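Local coordinates for protein EreC (PDB 6XCQ) that probably hydrolyses the lactone ester of erythromycin and related macrolides, inactivating these antibiotics and so giving Klebsiella pneumoniae resistance to them, at residues 95-99 with 304-309; 282-286 with 324-330; 289-294 with 330-335; 368-372 with 407-412. The protein carries 1 engineered substitution. One frame throughout, in Å; residues are numbered along the deposited sequence.

From the N terminus, 95-99, on a central strand, meets 304-309, so interaction 1 closes a loop of about 200 residues, most of them helical, and joins adjacent parallel strands. Within that loop, helix 279-295 supplies 282-286 and 289-294, whose partners, 324-330 and 330-335, follow later. Interactions 2 and 3 therefore cross interaction 1 and each other, share Leu-330, and fix the helix to the chain beyond strand 301-304; crossing contacts of this kind tie a single core together. Asn-309 joins interactions 1 and 2 by bonding to Asp-282 and Gly-327. Interaction 4, between 368-372 and 407-412, follows in series and touches interaction 1 through Gln-409 and Ser-408.

Interaction 1: 95-99 with 304-309; sequences IGLEC and LAHNNN. Engineered in segment 304-309: Asn-309 (natural residue His).
Leu-304 N donates to Gly-96 O across two neighbouring parallel strands of the central mixed sheet, a nearly straight bond of 2.9 Å with an N-H...O angle of 173°. Beyond this bond lies the C-terminal side of the sheet, the part of an alpha/beta fold where loops commonly gather polar groups. There Glu-98 reaches forward with its chain extended beyond CG and brings OE1 within 3.3 Å of His-306 N, a weak, bent bond. The firmer partner of its carboxylate is Arg-281, which forms a salt bridge with OE2. His-306 opens helix 307-310 at the N-cap position: its ND1 accepts from Asn-308 N, which lies in the ring plane at 3.0 Å, while NE2 is bonded to Gln-409. The engineered Asn-309 completes a capping box, its OD1 weakly bonded to His-306 N and its ND2 turned to Asp-282. That OD1 lies 3.4 Å from Glu-98 OE2, two acceptors whose amide and carboxylate planes stand 71° apart. Behind this polar end, toward the strands, the contact becomes apolar. Ala-305 CB lies 4.0 Å from Glu-98 CG, and Leu-97 and Leu-304 run side by side, pointing the same way. Leu-304 CD1 touches Leu-97 CD2 at 3.8 Å and Ile-95 CG2 at 3.9 Å.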
loop_
_atom_site.group_PDB
_atom_site.type_symbol
_atom_site.label_atom_id
_atom_site.label_comp_id
_atom_site.label_asym_id
_atom_site.label_seq_id
_atom_site.Cartn_x
_atom_site.Cartn_y
_atom_site.Cartn_z
ATOM N N ILE A 95 -10.670 -1.356 -4.260
ATOM C CA ILE A 95 -9.470 -0.551 -4.051
ATOM C C ILE A 95 -8.703 -1.136 -2.876
ATOM O O ILE A 95 -9.274 -1.341 -1.799
ATOM C CB ILE A 95 -9.815 0.921 -3.772
ATOM C CG1 ILE A 95 -10.504 1.546 -4.998
ATOM C CG2 ILE A 95 -8.552 1.710 -3.407
ATOM C CD1 ILE A 95 -10.674 3.032 -4.895
ATOM N N GLY A 96 -7.414 -1.380 -3.064
ATOM C CA GLY A 96 -6.557 -1.883 -2.001
ATOM C C GLY A 96 -5.637 -0.783 -1.506
ATOM O O GLY A 96 -5.108 -0.006 -2.302
ATOM N N LEU A 97 -5.446 -0.732 -0.191
ATOM C CA LEU A 97 -4.639 0.296 0.451
ATOM C C LEU A 97 -3.554 -0.336 1.310
ATOM O O LEU A 97 -3.701 -1.455 1.819
ATOM C CB LEU A 97 -5.505 1.206 1.341
ATOM C CG LEU A 97 -6.822 1.712 0.756
ATOM C CD1 LEU A 97 -7.685 2.291 1.855
ATOM C CD2 LEU A 97 -6.543 2.775 -0.303
ATOM N N GLU A 98 -2.478 0.425 1.518
ATOM C CA GLU A 98 -1.445 0.071 2.491
ATOM C C GLU A 98 -1.946 0.329 3.919
ATOM O O GLU A 98 -1.478 1.212 4.639
ATOM C CB GLU A 98 -0.163 0.855 2.229
ATOM C CG GLU A 98 0.497 0.604 0.882
ATOM C CD GLU A 98 1.800 1.386 0.750
ATOM O OE1 GLU A 98 1.846 2.408 0.018
ATOM O OE2 GLU A 98 2.784 0.982 1.400
ATOM N N CYS A 99 -2.912 -0.480 4.338
ATOM C CA CYS A 99 -3.272 -0.565 5.742
ATOM C C CYS A 99 -3.730 -1.995 5.996
ATOM O O CYS A 99 -3.918 -2.778 5.060
ATOM C CB CYS A 99 -4.402 0.395 6.128
ATOM S SG CYS A 99 -5.925 0.096 5.221
ATOM N N LEU A 304 -3.474 1.079 -4.414
ATOM C CA LEU A 304 -2.929 2.415 -4.160
ATOM C C LEU A 304 -1.710 2.219 -3.269
ATOM O O LEU A 304 -1.820 2.100 -2.046
ATOM C CB LEU A 304 -3.981 3.319 -3.505
ATOM C CG LEU A 304 -5.287 3.603 -4.262
ATOM C CD1 LEU A 304 -6.106 4.705 -3.549
ATOM C CD2 LEU A 304 -5.000 4.002 -5.714
ATOM N N ALA A 305 -0.537 2.118 -3.885
ATOM C CA ALA A 305 0.678 1.911 -3.114
ATOM C C ALA A 305 1.797 2.741 -3.732
ATOM O O ALA A 305 1.631 3.350 -4.787
ATOM C CB ALA A 305 1.040 0.424 -3.043
ATOM N N HIS A 306 2.944 2.767 -3.062
ATOM C CA HIS A 306 4.079 3.548 -3.551
ATOM C C HIS A 306 4.610 2.937 -4.850
ATOM O O HIS A 306 4.461 1.731 -5.085
ATOM C CB HIS A 306 5.173 3.581 -2.478
ATOM C CG HIS A 306 6.177 4.684 -2.648
ATOM N ND1 HIS A 306 7.253 4.580 -3.498
ATOM C CD2 HIS A 306 6.280 5.901 -2.057
ATOM C CE1 HIS A 306 7.980 5.685 -3.427
ATOM N NE2 HIS A 306 7.415 6.500 -2.556
ATOM N N ASN A 307 5.212 3.784 -5.712
ATOM C CA ASN A 307 5.959 3.293 -6.878
ATOM C C ASN A 307 6.867 2.129 -6.500
ATOM O O ASN A 307 6.932 1.115 -7.206
ATOM C CB ASN A 307 6.830 4.398 -7.498
ATOM C CG ASN A 307 6.038 5.427 -8.298
ATOM O OD1 ASN A 307 4.809 5.380 -8.376
ATOM N ND2 ASN A 307 6.760 6.373 -8.900
ATOM N N ASN A 308 7.610 2.280 -5.398
ATOM C CA ASN A 308 8.550 1.248 -4.976
ATOM C C ASN A 308 7.854 -0.070 -4.633
ATOM O O ASN A 308 8.499 -1.122 -4.690
ATOM C CB ASN A 308 9.358 1.717 -3.765
ATOM C CG ASN A 308 10.244 2.916 -4.073
ATOM O OD1 ASN A 308 10.261 3.424 -5.184
ATOM N ND2 ASN A 308 10.971 3.378 -3.072
ATOM N N ASN A 309 6.571 -0.045 -4.260
ATOM C CA ASN A 309 5.888 -1.309 -3.986
ATOM C C ASN A 309 5.295 -1.913 -5.256
ATOM O O ASN A 309 5.284 -3.138 -5.409
ATOM C CB ASN A 309 4.756 -1.140 -2.959
ATOM C CG ASN A 309 5.221 -0.554 -1.639
ATOM O OD1 ASN A 309 4.821 0.547 -1.271
ATOM N ND2 ASN A 309 6.029 -1.307 -0.903
#

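Interaction 2: 282-286 with 324-330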
loop_
_atom_site.group_PDB
_atom_site.type_symbol
_atom_site.label_atom_id
_atom_site.label_comp_id
_atom_site.label_asym_id
_atom_site.label_seq_id
_atom_site.Cartn_x
_atom_site.Cartn_y
_atom_site.Cartn_z
ATOM N N ASP A 282 6.544 -6.627 1.706
ATOM C CA ASP A 282 5.946 -6.578 0.367
ATOM C C ASP A 282 5.475 -7.948 -0.104
ATOM O O ASP A 282 4.547 -8.035 -0.917
ATOM C CB ASP A 282 6.902 -6.028 -0.688
ATOM C CG ASP A 282 6.881 -4.504 -0.771
ATOM O OD1 ASP A 282 6.990 -3.844 0.282
ATOM O OD2 ASP A 282 6.669 -3.984 -1.886
ATOM N N SER A 283 6.109 -9.024 0.348
ATOM C CA SER A 283 5.608 -10.326 -0.086
ATOM C C SER A 283 4.315 -10.683 0.641
ATOM O O SER A 283 3.460 -11.359 0.072
ATOM C CB SER A 283 6.664 -11.420 0.116
ATOM O OG SER A 283 6.861 -11.738 1.482
ATOM N N TYR A 284 4.153 -10.224 1.884
ATOM C CA TYR A 284 2.857 -10.324 2.544
ATOM C C TYR A 284 1.764 -9.654 1.722
ATOM O O TYR A 284 0.741 -10.273 1.411
ATOM C CB TYR A 284 2.921 -9.704 3.941
ATOM C CG TYR A 284 1.581 -9.718 4.617
ATOM C CD1 TYR A 284 1.130 -10.863 5.263
ATOM C CD2 TYR A 284 0.747 -8.601 4.587
ATOM C CE1 TYR A 284 -0.103 -10.901 5.880
ATOM C CE2 TYR A 284 -0.487 -8.624 5.205
ATOM C CZ TYR A 284 -0.906 -9.781 5.851
ATOM O OH TYR A 284 -2.132 -9.832 6.469
ATOM N N MET A 285 1.959 -8.373 1.373
ATOM C CA MET A 285 0.983 -7.656 0.552
ATOM C C MET A 285 0.650 -8.406 -0.739
ATOM O O MET A 285 -0.524 -8.520 -1.111
ATOM C CB MET A 285 1.504 -6.250 0.228
ATOM C CG MET A 285 1.476 -5.346 1.449
ATOM S SD MET A 285 1.713 -3.625 1.018
ATOM C CE MET A 285 3.425 -3.732 0.618
ATOM N N ALA A 286 1.673 -8.906 -1.447
ATOM C CA ALA A 286 1.420 -9.660 -2.675
ATOM C C ALA A 286 0.576 -10.896 -2.392
ATOM O O ALA A 286 -0.314 -11.243 -3.178
ATOM C CB ALA A 286 2.733 -10.076 -3.342
ATOM N N VAL A 324 12.836 -7.177 -3.136
ATOM C CA VAL A 324 11.838 -7.652 -4.085
ATOM C C VAL A 324 10.528 -6.941 -3.753
ATOM O O VAL A 324 10.050 -7.064 -2.617
ATOM C CB VAL A 324 11.685 -9.172 -3.993
ATOM C CG1 VAL A 324 10.555 -9.645 -4.885
ATOM C CG2 VAL A 324 12.994 -9.849 -4.361
ATOM N N PRO A 325 9.961 -6.161 -4.664
ATOM C CA PRO A 325 8.713 -5.454 -4.360
ATOM C C PRO A 325 7.505 -6.352 -4.548
ATOM O O PRO A 325 7.559 -7.374 -5.229
ATOM C CB PRO A 325 8.686 -4.317 -5.387
ATOM C CG PRO A 325 9.445 -4.892 -6.550
ATOM C CD PRO A 325 10.477 -5.830 -6.003
ATOM N N MET A 326 6.391 -5.919 -3.948
ATOM C CA MET A 326 5.113 -6.596 -4.147
ATOM C C MET A 326 4.824 -6.830 -5.632
ATOM O O MET A 326 4.422 -7.926 -6.036
ATOM C CB MET A 326 3.991 -5.777 -3.506
ATOM C CG MET A 326 2.590 -6.286 -3.838
ATOM S SD MET A 326 1.280 -5.121 -3.386
ATOM C CE MET A 326 1.584 -3.775 -4.530
ATOM N N GLY A 327 5.044 -5.812 -6.470
ATOM C CA GLY A 327 4.724 -5.955 -7.884
ATOM C C GLY A 327 5.484 -7.072 -8.586
ATOM O O GLY A 327 4.973 -7.668 -9.539
ATOM N N GLN A 328 6.706 -7.370 -8.138
ATOM C CA GLN A 328 7.479 -8.426 -8.785
ATOM C C GLN A 328 6.858 -9.789 -8.508
ATOM O O GLN A 328 6.870 -10.669 -9.380
ATOM C CB GLN A 328 8.948 -8.389 -8.334
ATOM C CG GLN A 328 9.864 -9.409 -9.066
ATOM C CD GLN A 328 11.359 -9.211 -8.809
ATOM O OE1 GLN A 328 11.767 -8.312 -8.073
ATOM N NE2 GLN A 328 12.186 -10.060 -9.429
ATOM N N HIS A 329 6.292 -9.977 -7.308
ATOM C CA HIS A 329 5.521 -11.187 -7.033
ATOM C C HIS A 329 4.281 -11.246 -7.915
ATOM O O HIS A 329 4.010 -12.262 -8.564
ATOM C CB HIS A 329 5.102 -11.248 -5.554
ATOM C CG HIS A 329 6.235 -11.391 -4.582
ATOM N ND1 HIS A 329 6.681 -12.613 -4.130
ATOM C CD2 HIS A 329 6.994 -10.458 -3.956
ATOM C CE1 HIS A 329 7.662 -12.429 -3.263
ATOM N NE2 HIS A 329 7.870 -11.129 -3.137
ATOM N N LEU A 330 3.505 -10.161 -7.942
ATOM C CA LEU A 330 2.269 -10.147 -8.714
ATOM C C LEU A 330 2.515 -10.322 -10.204
ATOM O O LEU A 330 1.697 -10.939 -10.900
ATOM C CB LEU A 330 1.519 -8.843 -8.462
ATOM C CG LEU A 330 1.005 -8.658 -7.038
ATOM C CD1 LEU A 330 0.311 -7.283 -6.928
ATOM C CD2 LEU A 330 0.065 -9.826 -6.655
#
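Ser-283 CA sits over one face of the His-329 imidazole, 4.2 Å from the ring centroid and displaced toward the rim, a CH-pi contact between two helices. Ser-283 CB follows it closely, 3.5 Å from His-329 NE2, while Ala-286 CB approaches the ring obliquely and meets His-329 CB at 3.4 Å. With CG anti to its carbonyl carbon (chi1 -66°), His-329 presents that face to Ser-283. The other flat group is the carboxylate of Asp-282. Its OD2 uses the anti lone pair, away from OD1, to accept from Met-326 N at 2.8 Å, and Met-326 is the first residue of helix 326-330. Deeper in the contact, Met-326 rests its CG 3.8 Å from Ala-286 CB. An extended chi2 carries Met-326 SD on to 3.8 Å from Met-285 CB, and the bend at chi3 turns only the terminal methyl. With a mere methyl at Ala-286 between them, the axes of the two short helical segments approach to 8.2 Å, 41° between their directions. Farther along, Leu-330 CD2 packs on the Ala-286 carbonyl. The chemistry implies a division of labour: close packing joins the helices, while a directed bond probably helps to anchor the first turn of helix 326-330, from a carboxylate oxygen that also accepts from Asn-309.

Interaction 3: 289-294 with 330-335; sequences VDRMVR and LAEREE
Asp-290 and Arg-333 form the tight part of this contact, in which a helix grips the turn beside it. Arg-333 NH1 donates to Asp-290 OD1 in a salt bridge of 2.6 Å; the oxygen lies in the guanidinium plane, but the nitrogen approaches from above the carboxylate plane, 46° out of it. Arg-333 CG and CD each pass 3.4 Å from Asp-290 OD1, and the bend at chi3 (54°) then turns the guanidinium back so that NH1 meets the same oxygen. Val-293 CG1 comes obliquely to the guanidinium, 3.4 Å from Arg-333 NH2. One turn earlier on the helix, the side chains of Val-289 and Leu-330 cross at about a right angle, CG1 to CD2.

The solvent side is looser. Arg-294 folds back so that NH2 meets Asp-290 OD2 in a bent salt bridge of 2.8 Å, from the syn side but 23° out of the carboxylate plane. Arg-294 NH2 and Arg-333 NH1 come within 3.6 Å, like charges that the shared aspartate probably offsets. Glu-335 OE1 lies 3.2 Å from Arg-333 NH2, paired by charge alone, well out of the guanidinium plane.

The network joins helix 279-295 to the loop leading into strand 338-345; Ile-62 of strand 62-65 packs against Val-289, Val-293 and Arg-333.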
loop_
_atom_site.group_PDB
_atom_site.type_symbol
_atom_site.label_atom_id
_atom_site.label_comp_id
_atom_site.label_asym_id
_atom_site.label_seq_id
_atom_site.Cartn_x
_atom_site.Cartn_y
_atom_site.Cartn_z
ATOM N N VAL A 289 -3.160 -9.887 -1.850
ATOM C CA VAL A 289 -3.818 -9.541 -3.115
ATOM C C VAL A 289 -4.089 -10.798 -3.934
ATOM O O VAL A 289 -5.177 -10.978 -4.498
ATOM C CB VAL A 289 -2.970 -8.537 -3.925
ATOM C CG1 VAL A 289 -3.555 -8.349 -5.322
ATOM C CG2 VAL A 289 -2.905 -7.178 -3.218
ATOM N N ASP A 290 -3.089 -11.673 -4.035
ATOM C CA ASP A 290 -3.241 -12.875 -4.845
ATOM C C ASP A 290 -4.379 -13.744 -4.318
ATOM O O ASP A 290 -5.262 -14.157 -5.075
ATOM C CB ASP A 290 -1.920 -13.644 -4.871
ATOM C CG ASP A 290 -1.901 -14.736 -5.925
ATOM O OD1 ASP A 290 -1.843 -14.416 -7.131
ATOM O OD2 ASP A 290 -1.930 -15.919 -5.538
ATOM N N ARG A 291 -4.401 -13.979 -3.010
ATOM C CA ARG A 291 -5.459 -14.791 -2.414
ATOM C C ARG A 291 -6.817 -14.155 -2.635
ATOM O O ARG A 291 -7.784 -14.832 -3.003
ATOM C CB ARG A 291 -5.205 -14.972 -0.918
ATOM C CG ARG A 291 -4.057 -15.907 -0.601
ATOM C CD ARG A 291 -4.167 -16.498 0.807
ATOM N NE ARG A 291 -3.956 -15.503 1.857
ATOM C CZ ARG A 291 -2.785 -14.938 2.137
ATOM N NH1 ARG A 291 -2.692 -14.048 3.120
ATOM N NH2 ARG A 291 -1.707 -15.254 1.431
ATOM N N MET A 292 -6.910 -12.848 -2.415
ATOM C CA MET A 292 -8.199 -12.200 -2.568
ATOM C C MET A 292 -8.688 -12.304 -4.005
ATOM O O MET A 292 -9.866 -12.588 -4.244
ATOM C CB MET A 292 -8.106 -10.749 -2.116
ATOM C CG MET A 292 -9.431 -10.195 -1.694
ATOM S SD MET A 292 -9.619 -8.614 -2.486
ATOM C CE MET A 292 -9.605 -9.166 -4.167
ATOM N N VAL A 293 -7.793 -12.114 -4.979
ATOM C CA VAL A 293 -8.223 -12.160 -6.370
ATOM C C VAL A 293 -8.672 -13.571 -6.755
ATOM O O VAL A 293 -9.702 -13.746 -7.413
ATOM C CB VAL A 293 -7.110 -11.632 -7.295
ATOM C CG1 VAL A 293 -7.228 -12.245 -8.668
ATOM C CG2 VAL A 293 -7.175 -10.095 -7.379
ATOM N N ARG A 294 -7.927 -14.600 -6.353
ATOM C CA ARG A 294 -8.323 -15.935 -6.781
ATOM C C ARG A 294 -9.516 -16.469 -5.995
ATOM O O ARG A 294 -10.248 -17.315 -6.515
ATOM C CB ARG A 294 -7.152 -16.910 -6.693
ATOM C CG ARG A 294 -6.354 -16.847 -5.437
ATOM C CD ARG A 294 -4.879 -17.160 -5.721
ATOM N NE ARG A 294 -4.709 -18.243 -6.685
ATOM C CZ ARG A 294 -3.779 -18.277 -7.636
ATOM N NH1 ARG A 294 -3.713 -19.317 -8.460
ATOM N NH2 ARG A 294 -2.917 -17.278 -7.768
ATOM N N LEU A 330 3.505 -10.161 -7.942
ATOM C CA LEU A 330 2.269 -10.147 -8.714
ATOM C C LEU A 330 2.515 -10.322 -10.204
ATOM O O LEU A 330 1.697 -10.939 -10.900
ATOM C CB LEU A 330 1.519 -8.843 -8.462
ATOM C CG LEU A 330 1.005 -8.658 -7.038
ATOM C CD1 LEU A 330 0.311 -7.283 -6.928
ATOM C CD2 LEU A 330 0.065 -9.826 -6.655
ATOM N N ALA A 331 3.617 -9.787 -10.719
ATOM C CA ALA A 331 3.954 -10.012 -12.126
ATOM C C ALA A 331 4.206 -11.478 -12.449
ATOM O O ALA A 331 4.237 -11.833 -13.633
ATOM C CB ALA A 331 5.186 -9.194 -12.523
ATOM N N GLU A 332 4.401 -12.323 -11.434
ATOM C CA GLU A 332 4.603 -13.760 -11.594
ATOM C C GLU A 332 3.325 -14.532 -11.887
ATOM O O GLU A 332 3.419 -15.700 -12.278
ATOM C CB GLU A 332 5.212 -14.364 -10.330
ATOM C CG GLU A 332 6.630 -13.974 -10.032
ATOM C CD GLU A 332 7.304 -14.986 -9.132
ATOM O OE1 GLU A 332 8.321 -15.572 -9.558
ATOM O OE2 GLU A 332 6.814 -15.203 -7.997
ATOM N N ARG A 333 2.154 -13.939 -11.657
ATOM C CA ARG A 333 0.891 -14.652 -11.818
ATOM C C ARG A 333 0.772 -15.221 -13.223
ATOM O O ARG A 333 1.006 -14.514 -14.206
ATOM C CB ARG A 333 -0.284 -13.711 -11.537
ATOM C CG ARG A 333 -0.542 -13.471 -10.073
ATOM C CD ARG A 333 -1.560 -12.357 -9.852
ATOM N NE ARG A 333 -2.804 -12.582 -10.579
ATOM C CZ ARG A 333 -3.781 -13.376 -10.147
ATOM N NH1 ARG A 333 -3.649 -14.017 -8.999
ATOM N NH2 ARG A 333 -4.888 -13.526 -10.854
ATOM N N GLU A 334 0.395 -16.501 -13.316
ATOM C CA GLU A 334 0.211 -17.127 -14.626
ATOM C C GLU A 334 -0.853 -16.415 -15.452
ATOM O O GLU A 334 -0.805 -16.451 -16.687
ATOM C CB GLU A 334 -0.161 -18.603 -14.462
ATOM N N GLU A 335 -1.815 -15.764 -14.797
ATOM C CA GLU A 335 -2.844 -15.022 -15.518
ATOM C C GLU A 335 -2.313 -13.768 -16.205
ATOM O O GLU A 335 -3.024 -13.204 -17.042
ATOM C CB GLU A 335 -3.977 -14.641 -14.568
ATOM C CG GLU A 335 -4.646 -15.822 -13.891
ATOM C CD GLU A 335 -3.977 -16.221 -12.585
ATOM O OE1 GLU A 335 -4.693 -16.663 -11.666
ATOM O OE2 GLU A 335 -2.738 -16.102 -12.475
#

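Interaction 4: 368-372 with 407-412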
loop_
_atom_site.group_PDB
_atom_site.type_symbol
_atom_site.label_atom_id
_atom_site.label_comp_id
_atom_site.label_asym_id
_atom_site.label_seq_id
_atom_site.Cartn_x
_atom_site.Cartn_y
_atom_site.Cartn_z
ATOM N N THR A 368 9.461 19.684 3.190
ATOM C CA THR A 368 9.752 19.939 1.786
ATOM C C THR A 368 11.263 19.986 1.573
ATOM O O THR A 368 11.975 20.721 2.261
ATOM C CB THR A 368 9.090 21.245 1.357
ATOM O OG1 THR A 368 7.667 21.128 1.511
ATOM C CG2 THR A 368 9.403 21.548 -0.085
ATOM N N THR A 369 11.752 19.194 0.628
ATOM C CA THR A 369 13.174 19.084 0.368
ATOM C C THR A 369 13.389 19.021 -1.138
ATOM O O THR A 369 12.478 18.632 -1.879
ATOM C CB THR A 369 13.775 17.847 1.062
ATOM O OG1 THR A 369 15.168 18.069 1.322
ATOM C CG2 THR A 369 13.618 16.606 0.217
ATOM N N PRO A 370 14.564 19.434 -1.621
ATOM C CA PRO A 370 14.821 19.410 -3.072
ATOM C C PRO A 370 14.715 17.999 -3.637
ATOM O O PRO A 370 15.247 17.047 -3.070
ATOM C CB PRO A 370 16.255 19.946 -3.198
ATOM C CG PRO A 370 16.438 20.797 -2.002
ATOM C CD PRO A 370 15.660 20.108 -0.900
ATOM N N ALA A 371 14.034 17.871 -4.773
ATOM C CA ALA A 371 13.937 16.555 -5.387
ATOM C C ALA A 371 15.203 16.266 -6.192
ATOM O O ALA A 371 15.993 17.166 -6.496
ATOM C CB ALA A 371 12.692 16.452 -6.277
ATOM N N ASP A 372 15.400 14.988 -6.518
ATOM C CA ASP A 372 16.596 14.573 -7.249
ATOM C C ASP A 372 16.677 15.270 -8.604
ATOM O O ASP A 372 15.662 15.452 -9.287
ATOM C CB ASP A 372 16.591 13.052 -7.450
ATOM C CG ASP A 372 17.963 12.506 -7.807
ATOM O OD1 ASP A 372 18.966 13.131 -7.403
ATOM O OD2 ASP A 372 18.039 11.460 -8.495
ATOM N N ARG A 407 12.475 9.368 -10.329
ATOM C CA ARG A 407 12.460 9.917 -8.981
ATOM C C ARG A 407 11.689 8.995 -8.038
ATOM O O ARG A 407 10.710 8.354 -8.415
ATOM C CB ARG A 407 11.837 11.309 -8.978
ATOM C CG ARG A 407 12.704 12.350 -9.725
ATOM C CD ARG A 407 11.976 13.650 -9.878
ATOM N NE ARG A 407 12.903 14.783 -9.872
ATOM C CZ ARG A 407 12.535 16.048 -10.000
ATOM N NH1 ARG A 407 11.255 16.353 -10.170
ATOM N NH2 ARG A 407 13.448 17.008 -9.936
ATOM N N SER A 408 12.144 8.938 -6.797
ATOM C CA SER A 408 11.439 8.184 -5.773
ATOM C C SER A 408 11.781 8.864 -4.458
ATOM O O SER A 408 12.959 8.933 -4.093
ATOM C CB SER A 408 11.872 6.713 -5.800
ATOM O OG SER A 408 11.335 5.982 -4.714
ATOM N N GLN A 409 10.776 9.411 -3.782
ATOM C CA GLN A 409 10.993 10.303 -2.622
ATOM C C GLN A 409 11.906 11.436 -3.102
ATOM O O GLN A 409 11.719 11.935 -4.220
ATOM C CB GLN A 409 11.515 9.516 -1.429
ATOM C CG GLN A 409 10.540 8.476 -0.879
ATOM C CD GLN A 409 9.207 9.069 -0.467
ATOM O OE1 GLN A 409 8.166 8.622 -0.934
ATOM N NE2 GLN A 409 9.230 10.061 0.445
ATOM N N SER A 410 12.906 11.846 -2.321
ATOM C CA SER A 410 13.855 12.864 -2.760
ATOM C C SER A 410 15.055 12.273 -3.488
ATOM O O SER A 410 15.999 13.006 -3.788
ATOM C CB SER A 410 14.332 13.715 -1.576
ATOM O OG SER A 410 15.006 12.937 -0.609
ATOM N N ALA A 411 15.021 10.978 -3.809
ATOM C CA ALA A 411 16.099 10.325 -4.540
ATOM C C ALA A 411 15.586 9.811 -5.883
ATOM O O ALA A 411 14.640 10.379 -6.436
ATOM C CB ALA A 411 16.693 9.184 -3.703
ATOM N N SER A 412 16.221 8.763 -6.423
ATOM C CA SER A 412 15.753 8.053 -7.612
ATOM C C SER A 412 16.017 6.556 -7.465
ATOM O O SER A 412 16.852 6.131 -6.671
ATOM C CB SER A 412 16.419 8.553 -8.913
ATOM O OG SER A 412 16.091 9.903 -9.203
HETATM O O HOH W 1 17.537 15.076 -3.426
HETATM O O HOH W 2 13.513 12.682 -6.133
#
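Arg-407 grips the carbonyl oxygen of Asp-372 side-on, a two-pronged bond of charged group to backbone. Arg-407 NE donates to Asp-372 O at 2.9 Å, in the carbonyl plane, and NH2 to the same oxygen at 2.8 Å, tilted from that plane by 30°; the oxygen lies close to the guanidinium plane for both. Ala-371 CB covers one face of the same group, 3.7 Å from Arg-407 CZ and over its centre, so the guanidinium is held by its edge and packed on its face. NH1 is turned elsewhere, to the carbonyls of His-345 and Gly-347. Among hydroxyl bonds, Ser-412 OG donates to Asp-372 OD2 at 2.6 Å through the anti lone pair; with CG anti to its own nitrogen (chi1 -162°), the aspartate extends toward the serine, and its OD1 pairs with Arg-375.

Water supplies the next kind of link. Water 1 donates to Pro-370 O and Ser-410 O, while water 2 accepts from Asp-372 N and donates to Ala-411 O at 2.6 Å and to Gln-409 O. The remaining packing is slight: Ser-410 CB lies 3.8 Å from Pro-370 O. The type II' turn from Ser-408 to Ala-411 connects the two strands of the hairpin, 405-408 and 411-414. Strand 365-370, itself paired antiparallel with 349-354, ends against it; Ser-408 OG bonds to Asn-308, and Gln-409 to Glu-352 of strand 349-354.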